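Local coordinates for hypothetical protein (Nitrosomonas europaea, PDB 2IN3) that probably acts as a thiol-disulfide oxidoreductase or disulfide isomerase of the DsbA family, FrnE-like subfamily, with a thioredoxin-type domain, at residues W22-V27 with P178-E183; L190-Y195 with E199-L204; W11-P16 with Q167-W172. One frame throughout, in Å; residues are numbered along the deposited sequence. Where two conformers were deposited one is given.

Contact 1 (W22-V27 with P178-E183); sequences WGFAPV and PALVVE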
# COMPACT_ATOMS: atom_id res chain seq x y z
N TRP A 22 3.15 -5.72 2.96
CA TRP A 22 3.27 -6.97 2.17
C TRP A 22 2.85 -8.20 2.99
O TRP A 22 2.18 -9.09 2.48
CB TRP A 22 4.69 -7.11 1.66
CG TRP A 22 5.06 -8.31 0.82
CD1 TRP A 22 6.19 -9.09 0.95
CD2 TRP A 22 4.40 -8.76 -0.38
NE1 TRP A 22 6.24 -10.02 -0.07
CE2 TRP A 22 5.16 -9.84 -0.89
CE3 TRP A 22 3.23 -8.37 -1.05
CZ2 TRP A 22 4.80 -10.54 -2.06
CZ3 TRP A 22 2.88 -9.06 -2.22
CH2 TRP A 22 3.65 -10.13 -2.69
N GLY A 23 3.20 -8.25 4.28
CA GLY A 23 2.72 -9.34 5.14
C GLY A 23 1.19 -9.41 5.16
O GLY A 23 0.59 -10.49 5.26
N PHE A 24 0.57 -8.24 5.07
CA PHE A 24 -0.87 -8.09 5.24
C PHE A 24 -1.60 -8.22 3.91
O PHE A 24 -2.84 -8.27 3.89
CB PHE A 24 -1.11 -6.67 5.80
CG PHE A 24 -2.49 -6.41 6.34
CD1 PHE A 24 -2.92 -7.02 7.50
CD2 PHE A 24 -3.35 -5.51 5.67
CE1 PHE A 24 -4.20 -6.74 8.03
CE2 PHE A 24 -4.61 -5.20 6.19
CZ PHE A 24 -5.03 -5.82 7.38
N ALA A 25 -0.87 -8.28 2.79
CA ALA A 25 -1.55 -8.36 1.47
C ALA A 25 -2.61 -9.50 1.38
O ALA A 25 -3.72 -9.26 0.87
CB ALA A 25 -0.56 -8.38 0.30
N PRO A 26 -2.29 -10.73 1.86
CA PRO A 26 -3.34 -11.76 1.84
C PRO A 26 -4.57 -11.44 2.69
O PRO A 26 -5.68 -11.90 2.39
CB PRO A 26 -2.62 -12.99 2.40
CG PRO A 26 -1.18 -12.77 2.06
CD PRO A 26 -1.01 -11.29 2.34
N VAL A 27 -4.39 -10.67 3.78
CA VAL A 27 -5.48 -10.37 4.71
C VAL A 27 -6.41 -9.34 4.06
O VAL A 27 -7.64 -9.51 4.02
CB VAL A 27 -4.92 -9.80 6.04
CG1 VAL A 27 -6.08 -9.41 7.00
CG2 VAL A 27 -3.96 -10.81 6.68
N PRO A 178 0.36 -1.35 8.20
CA PRO A 178 -0.84 -0.89 7.48
C PRO A 178 -1.92 -0.41 8.47
O PRO A 178 -1.91 -0.84 9.61
CB PRO A 178 -1.35 -2.18 6.80
CG PRO A 178 -0.82 -3.30 7.66
CD PRO A 178 0.54 -2.82 8.09
N ALA A 179 -2.81 0.47 8.04
CA ALA A 179 -3.90 0.90 8.91
C ALA A 179 -5.18 0.78 8.14
O ALA A 179 -5.18 0.80 6.90
CB ALA A 179 -3.70 2.34 9.39
N LEU A 180 -6.28 0.61 8.87
CA LEU A 180 -7.59 0.53 8.24
C LEU A 180 -8.49 1.51 8.96
O LEU A 180 -8.54 1.52 10.21
CB LEU A 180 -8.15 -0.90 8.38
CG LEU A 180 -7.56 -1.94 7.40
CD1 LEU A 180 -8.11 -3.31 7.74
CD2 LEU A 180 -7.88 -1.65 5.96
N VAL A 181 -9.20 2.30 8.17
CA VAL A 181 -10.12 3.31 8.68
C VAL A 181 -11.42 3.22 7.90
O VAL A 181 -11.41 3.23 6.66
CB VAL A 181 -9.55 4.77 8.53
CG1 VAL A 181 -10.63 5.82 8.85
CG2 VAL A 181 -8.35 4.96 9.43
N VAL A 182 -12.54 3.15 8.63
CA VAL A 182 -13.85 3.30 8.00
C VAL A 182 -14.30 4.77 8.02
O VAL A 182 -14.26 5.45 9.05
CB VAL A 182 -14.94 2.40 8.66
CG1 VAL A 182 -16.29 2.61 7.94
CG2 VAL A 182 -14.55 0.92 8.59
N GLU A 183 -14.70 5.26 6.86
CA GLU A 183 -15.23 6.60 6.74
C GLU A 183 -16.66 6.45 6.29
O GLU A 183 -16.95 5.87 5.23
CB GLU A 183 -14.41 7.40 5.72
CG GLU A 183 -14.86 8.83 5.58
CD GLU A 183 -13.82 9.71 4.92
OE1 GLU A 183 -13.28 9.32 3.85
OE2 GLU A 183 -13.55 10.80 5.48
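The phenyl ring of F24, on helix 19-35, meets P178 over one of its faces and L180 at its rim. The first of these is a CH-pi contact: P178 CG lies 4.2 Å from the centroid of the F24 ring, 27° off the ring normal. The prolyl carbon is displaced toward the root of the ring, since its shortest approach is 3.8 Å to F24 CG, and P178 CB follows it at 4.0 Å from F24 CD2. F24 CG lies anti to the backbone N (chi1 -167°), beside the carbonyl carbon, which leaves the ring between P178 and V27 of its own helix. V27 backs the face opposite the proline, its CB sitting 3.6 Å above the ring plane toward the rim.

The peptide bond preceding P178 is cis. A cis-proline just ahead of a sheet strand, facing the start of the first helix, is a hallmark of the thioredoxin fold, and P178 does touch the C18/C21 pair that forms a CxxC pattern at the start of helix 19-35. The arrangement is consistent with a thioredoxin-type active site, and a glycerol, probably from the crystallisation liquor, lies close to the same proline.

The remaining direct contact is purely apolar. F24 CZ, the far corner of the ring, meets L180 CD1 at 4.0 Å, close to the ring plane. No hydrogen bond links the two segments. P178 and L180 point to the same side of the sheet, A179 between them to the other, and both also rest on Y12 of strand 9-14, while L201 of helix 198-211 and Y195 pack against F24.

Contact 2 (L190-Y195 with E199-L204); sequences LITTGY and EALRQL. With EDO (1,2-ethanediol), chain F.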
# COMPACT_ATOMS: atom_id res chain seq x y z
N LEU A 190 -11.24 4.29 13.40
CA LEU A 190 -10.00 3.56 13.24
C LEU A 190 -10.26 2.09 13.54
O LEU A 190 -10.75 1.76 14.63
CB LEU A 190 -8.93 4.13 14.19
CG LEU A 190 -7.52 3.56 14.16
CD1 LEU A 190 -6.89 3.73 12.78
CD2 LEU A 190 -6.69 4.23 15.27
N ILE A 191 -9.99 1.22 12.57
CA ILE A 191 -10.17 -0.23 12.75
C ILE A 191 -8.90 -0.89 13.30
O ILE A 191 -8.97 -1.55 14.34
CB ILE A 191 -10.65 -0.95 11.44
CG1 ILE A 191 -11.96 -0.34 10.92
CG2 ILE A 191 -10.84 -2.47 11.65
CD1 ILE A 191 -13.19 -0.49 11.85
N THR A 192 -7.76 -0.69 12.64
CA THR A 192 -6.48 -1.27 13.09
C THR A 192 -5.35 -0.34 12.69
O THR A 192 -5.50 0.40 11.72
CB THR A 192 -6.21 -2.71 12.45
OG1 THR A 192 -4.99 -3.27 12.97
CG2 THR A 192 -6.06 -2.66 10.97
N THR A 193 -4.24 -0.37 13.42
CA THR A 193 -3.08 0.44 13.00
C THR A 193 -1.78 -0.35 12.91
O THR A 193 -0.75 0.10 13.43
CB THR A 193 -2.77 1.60 13.95
OG1 THR A 193 -2.50 1.06 15.24
CG2 THR A 193 -3.92 2.57 14.01
N GLY A 194 -1.83 -1.51 12.27
CA GLY A 194 -0.70 -2.42 12.21
C GLY A 194 -1.23 -3.73 11.68
O GLY A 194 -2.45 -3.91 11.60
N TYR A 195 -0.32 -4.62 11.29
CA TYR A 195 -0.70 -5.97 10.86
C TYR A 195 -1.49 -6.67 11.97
O TYR A 195 -1.09 -6.66 13.14
CB TYR A 195 0.56 -6.81 10.56
CG TYR A 195 0.25 -8.30 10.33
CD1 TYR A 195 -0.07 -8.79 9.04
CD2 TYR A 195 0.27 -9.19 11.39
CE1 TYR A 195 -0.37 -10.16 8.85
CE2 TYR A 195 -0.00 -10.55 11.20
CZ TYR A 195 -0.33 -11.02 9.94
OH TYR A 195 -0.60 -12.37 9.81
N GLU A 199 -8.62 -13.18 11.38
CA GLU A 199 -9.66 -13.46 12.40
C GLU A 199 -9.95 -12.21 13.24
O GLU A 199 -11.11 -11.88 13.49
CB GLU A 199 -9.26 -14.64 13.31
CG GLU A 199 -9.34 -16.00 12.62
CD GLU A 199 -8.07 -16.33 11.81
OE1 GLU A 199 -7.04 -15.63 11.96
OE2 GLU A 199 -8.12 -17.30 11.03
N ALA A 200 -8.89 -11.51 13.66
CA ALA A 200 -9.08 -10.28 14.43
C ALA A 200 -9.82 -9.20 13.61
O ALA A 200 -10.68 -8.51 14.13
CB ALA A 200 -7.76 -9.75 14.94
N LEU A 201 -9.51 -9.09 12.33
CA LEU A 201 -10.10 -8.02 11.55
C LEU A 201 -11.54 -8.33 11.15
O LEU A 201 -12.36 -7.42 11.05
CB LEU A 201 -9.23 -7.70 10.35
CG LEU A 201 -7.82 -7.38 10.86
CD1 LEU A 201 -6.84 -7.71 9.80
CD2 LEU A 201 -7.69 -5.93 11.32
N ARG A 202 -11.83 -9.62 10.97
CA ARG A 202 -13.24 -10.05 10.82
C ARG A 202 -14.08 -9.59 12.02
O ARG A 202 -15.15 -9.02 11.85
CB ARG A 202 -13.31 -11.54 10.62
CG ARG A 202 -13.09 -11.95 9.15
CD ARG A 202 -12.76 -13.41 9.06
NE ARG A 202 -12.55 -13.81 7.67
CZ ARG A 202 -12.09 -15.00 7.32
NH1 ARG A 202 -11.85 -15.92 8.24
NH2 ARG A 202 -11.90 -15.29 6.04
N GLN A 203 -13.58 -9.85 13.23
CA GLN A 203 -14.25 -9.39 14.45
C GLN A 203 -14.52 -7.88 14.41
O GLN A 203 -15.64 -7.43 14.65
CB GLN A 203 -13.44 -9.75 15.71
CG GLN A 203 -14.15 -9.44 17.05
CD GLN A 203 -13.80 -8.07 17.63
OE1 GLN A 203 -12.64 -7.77 17.89
NE2 GLN A 203 -14.83 -7.25 17.86
N LEU A 204 -13.46 -7.12 14.14
CA LEU A 204 -13.52 -5.65 14.18
C LEU A 204 -14.51 -5.11 13.14
O LEU A 204 -15.43 -4.34 13.47
CB LEU A 204 -12.12 -5.05 13.96
CG LEU A 204 -11.15 -5.42 15.10
CD1 LEU A 204 -9.70 -5.03 14.76
CD2 LEU A 204 -11.63 -4.82 16.40
C1 EDO F . 1.37 -2.47 17.23
O1 EDO F . 1.53 -3.22 16.02
C2 EDO F . 0.87 -1.06 16.90
O2 EDO F . -0.42 -1.12 16.25
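With chi1 of I191 at -57°, CG1 stands beside the backbone N and CG2 opposite that N, which brings this methyl alongside L204; in T192 OG1 takes the anti position (chi1 -177°), leaving CG2 between the backbone N and the carbonyl carbon, where it faces L201. I191 CG2 packs 3.7 Å from L204 CB, the two side chains running past each other in opposite directions. L204 CD1, at the end of an extended side chain, comes to 3.6 Å from I191 O. T192 and L201 meet nearly at right angles, T192 CG2 lying 3.7 Å from L201 CD2, although L201 was modelled in two conformers and this detail is less certain. The hydroxyl of T192 donates to G194 O at 3.0 Å (C=O...O angle 142°), tying the turn after the strand. T193 binds a 1,2-ethanediol, probably from the crystallisation liquor, through its carbonyl and hydroxyl oxygens.

Edge strand 187-192 carries a classic beta bulge, I191 and T192 together standing opposite the single residue L180 of the neighbouring strand. Helix 198-211 packs on the sheet as the C-terminal helix of the thioredoxin-type fold, with L201 also touching F24 and V27 of helix 19-35.

Contact 3 (W11-P16 with Q167-W172); sequences WYIADP and QRVAQW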
# COMPACT_ATOMS: atom_id res chain seq x y z
N TRP A 11 -10.86 2.52 4.10
CA TRP A 11 -9.55 2.97 3.63
C TRP A 11 -8.42 2.05 4.09
O TRP A 11 -8.20 1.86 5.30
CB TRP A 11 -9.26 4.40 4.11
CG TRP A 11 -10.13 5.44 3.50
CD1 TRP A 11 -11.18 6.10 4.10
CD2 TRP A 11 -10.04 5.96 2.17
NE1 TRP A 11 -11.74 7.00 3.21
CE2 TRP A 11 -11.05 6.94 2.03
CE3 TRP A 11 -9.19 5.69 1.08
CZ2 TRP A 11 -11.25 7.66 0.83
CZ3 TRP A 11 -9.38 6.42 -0.11
CH2 TRP A 11 -10.41 7.38 -0.22
N TYR A 12 -7.69 1.52 3.13
CA TYR A 12 -6.46 0.78 3.40
C TYR A 12 -5.29 1.75 3.29
O TYR A 12 -4.98 2.24 2.20
CB TYR A 12 -6.32 -0.39 2.42
CG TYR A 12 -5.06 -1.22 2.61
CD1 TYR A 12 -4.65 -1.63 3.88
CD2 TYR A 12 -4.30 -1.58 1.51
CE1 TYR A 12 -3.49 -2.44 4.03
CE2 TYR A 12 -3.13 -2.38 1.64
CZ TYR A 12 -2.74 -2.78 2.90
OH TYR A 12 -1.61 -3.55 3.03
N ILE A 13 -4.67 2.07 4.43
CA ILE A 13 -3.64 3.09 4.48
C ILE A 13 -2.33 2.35 4.55
O ILE A 13 -2.00 1.71 5.57
CB ILE A 13 -3.82 4.06 5.69
CG1 ILE A 13 -5.20 4.74 5.63
CG2 ILE A 13 -2.72 5.09 5.69
CD1 ILE A 13 -5.59 5.55 6.87
N ALA A 14 -1.59 2.43 3.45
CA ALA A 14 -0.45 1.53 3.22
C ALA A 14 0.52 2.11 2.22
O ALA A 14 0.16 3.00 1.45
CB ALA A 14 -0.92 0.17 2.79
N ASP A 15 1.74 1.60 2.26
CA ASP A 15 2.79 1.98 1.34
C ASP A 15 3.36 0.69 0.77
O ASP A 15 3.65 -0.24 1.54
CB ASP A 15 3.88 2.71 2.14
CG ASP A 15 4.95 3.29 1.24
OD1 ASP A 15 5.65 2.52 0.55
OD2 ASP A 15 5.09 4.55 1.22
N PRO A 16 3.52 0.61 -0.57
CA PRO A 16 4.09 -0.57 -1.24
C PRO A 16 5.48 -0.98 -0.71
O PRO A 16 5.86 -2.14 -0.84
CB PRO A 16 4.28 -0.09 -2.69
CG PRO A 16 3.40 1.05 -2.85
CD PRO A 16 3.22 1.69 -1.52
N GLN A 167 -0.72 13.98 3.63
CA GLN A 167 -1.14 14.98 4.59
C GLN A 167 -2.39 14.56 5.34
O GLN A 167 -2.49 14.80 6.55
CB GLN A 167 -1.34 16.32 3.89
CG GLN A 167 -0.03 16.95 3.42
CD GLN A 167 -0.25 18.14 2.50
OE1 GLN A 167 -1.36 18.36 1.98
NE2 GLN A 167 0.82 18.92 2.27
N ARG A 168 -3.34 13.93 4.64
CA ARG A 168 -4.57 13.48 5.30
C ARG A 168 -4.29 12.36 6.31
O ARG A 168 -4.88 12.32 7.40
CB ARG A 168 -5.60 12.99 4.29
CG ARG A 168 -7.04 13.14 4.79
CD ARG A 168 -8.06 12.63 3.76
NE ARG A 168 -8.04 13.39 2.50
CZ ARG A 168 -7.44 12.98 1.37
NH1 ARG A 168 -6.79 11.82 1.30
NH2 ARG A 168 -7.47 13.75 0.29
N VAL A 169 -3.36 11.47 5.95
CA VAL A 169 -2.94 10.38 6.83
C VAL A 169 -2.37 10.97 8.10
O VAL A 169 -2.74 10.55 9.21
CB VAL A 169 -1.90 9.47 6.14
CG1 VAL A 169 -1.16 8.57 7.18
CG2 VAL A 169 -2.60 8.63 5.05
N ALA A 170 -1.51 11.98 7.96
CA ALA A 170 -0.94 12.70 9.10
C ALA A 170 -2.02 13.36 9.93
O ALA A 170 -2.01 13.27 11.17
CB ALA A 170 0.08 13.73 8.63
N GLN A 171 -2.97 14.00 9.26
CA GLN A 171 -4.07 14.72 9.91
C GLN A 171 -4.94 13.76 10.73
O GLN A 171 -5.38 14.09 11.85
CB GLN A 171 -4.88 15.51 8.87
CG GLN A 171 -6.22 16.09 9.33
CD GLN A 171 -7.33 15.86 8.28
OE1 GLN A 171 -7.10 15.98 7.06
NE2 GLN A 171 -8.53 15.52 8.76
N TRP A 172 -5.14 12.56 10.20
CA TRP A 172 -5.89 11.53 10.89
C TRP A 172 -5.14 10.88 12.05
O TRP A 172 -5.67 9.98 12.71
CB TRP A 172 -6.34 10.44 9.92
CG TRP A 172 -7.38 10.86 8.95
CD1 TRP A 172 -8.01 12.07 8.88
CD2 TRP A 172 -7.96 10.04 7.94
NE1 TRP A 172 -8.91 12.07 7.84
CE2 TRP A 172 -8.92 10.83 7.26
CE3 TRP A 172 -7.75 8.71 7.51
CZ2 TRP A 172 -9.67 10.33 6.18
CZ3 TRP A 172 -8.50 8.23 6.46
CH2 TRP A 172 -9.45 9.04 5.81
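Apolar and aromatic side-chain packing joins strand 9-14 of the central sheet to the C-terminal end of helix 156-171, with W11 and I13 meeting V169 and W172. The two indoles form a T-shaped (edge-to-face) pair. W172 directs the edge of its six-membered ring at the face of the W11 five-membered ring, the centroids being 5.5 Å apart and the planes at 63°. The closest atoms are W172 CH2 and W11 CD1, 3.8 Å apart, and W172 CH2 is also 4.0 Å from W11 NE1. That indole nitrogen is hydrogen-bonded to E183 OE1 on the adjacent strand, a bond that helps to fix the rotation of the ring W172 approaches.

Alternate residues of strand 9-14 face opposite sides of the sheet: W11 and I13 turn to helix 156-171, Y12 to the layer holding helix 19-35. This two-sided covering is that of a thioredoxin fold. Of the helices between the two segments, most follow strand 40-45 and are consistent with the helical insertion of DsbA-like proteins.

I13 divides its contacts between two branches. Its CG2 methyl, anti to the backbone N, lies 3.6 Å from V169 CG2, while the other branch extends (chi2 171°) to place I13 CD1 3.9 Å from W172 CE3. W172 therefore uses one benzo edge for both strand residues, with I13 CD1 and W11 CD1 near its plane. R168 CG of the same segment stands 3.6 Å above one face of W172, toward its rim. M44 of strand 40-45 and V181 of strand 179-184 also touch W172, while F177 packs against both I13 and V169.

Overall arrangement
The three contacts cover both faces of one mixed sheet. Contact 1 is fully buried and lies nearest the chain centre; contacts 2 and 3 are partly buried, contact 2 lying at the edge strand. Contacts 1 and 2 share a face, where helices 19-35 and 198-211 adjoin, and the backbone of L180 probably hydrogen-bonds to both I191 and T192, which joins the two contacts. Contact 3 occupies the other face and is joined to contact 1 through paired strands 9-14 and 179-184; contacts 2 and 3 do not touch. None has a hydrogen bond between its segments: proline over phenyl marks contact 1, aliphatic packing contact 2, and an indole pair with aliphatic neighbours contact 3.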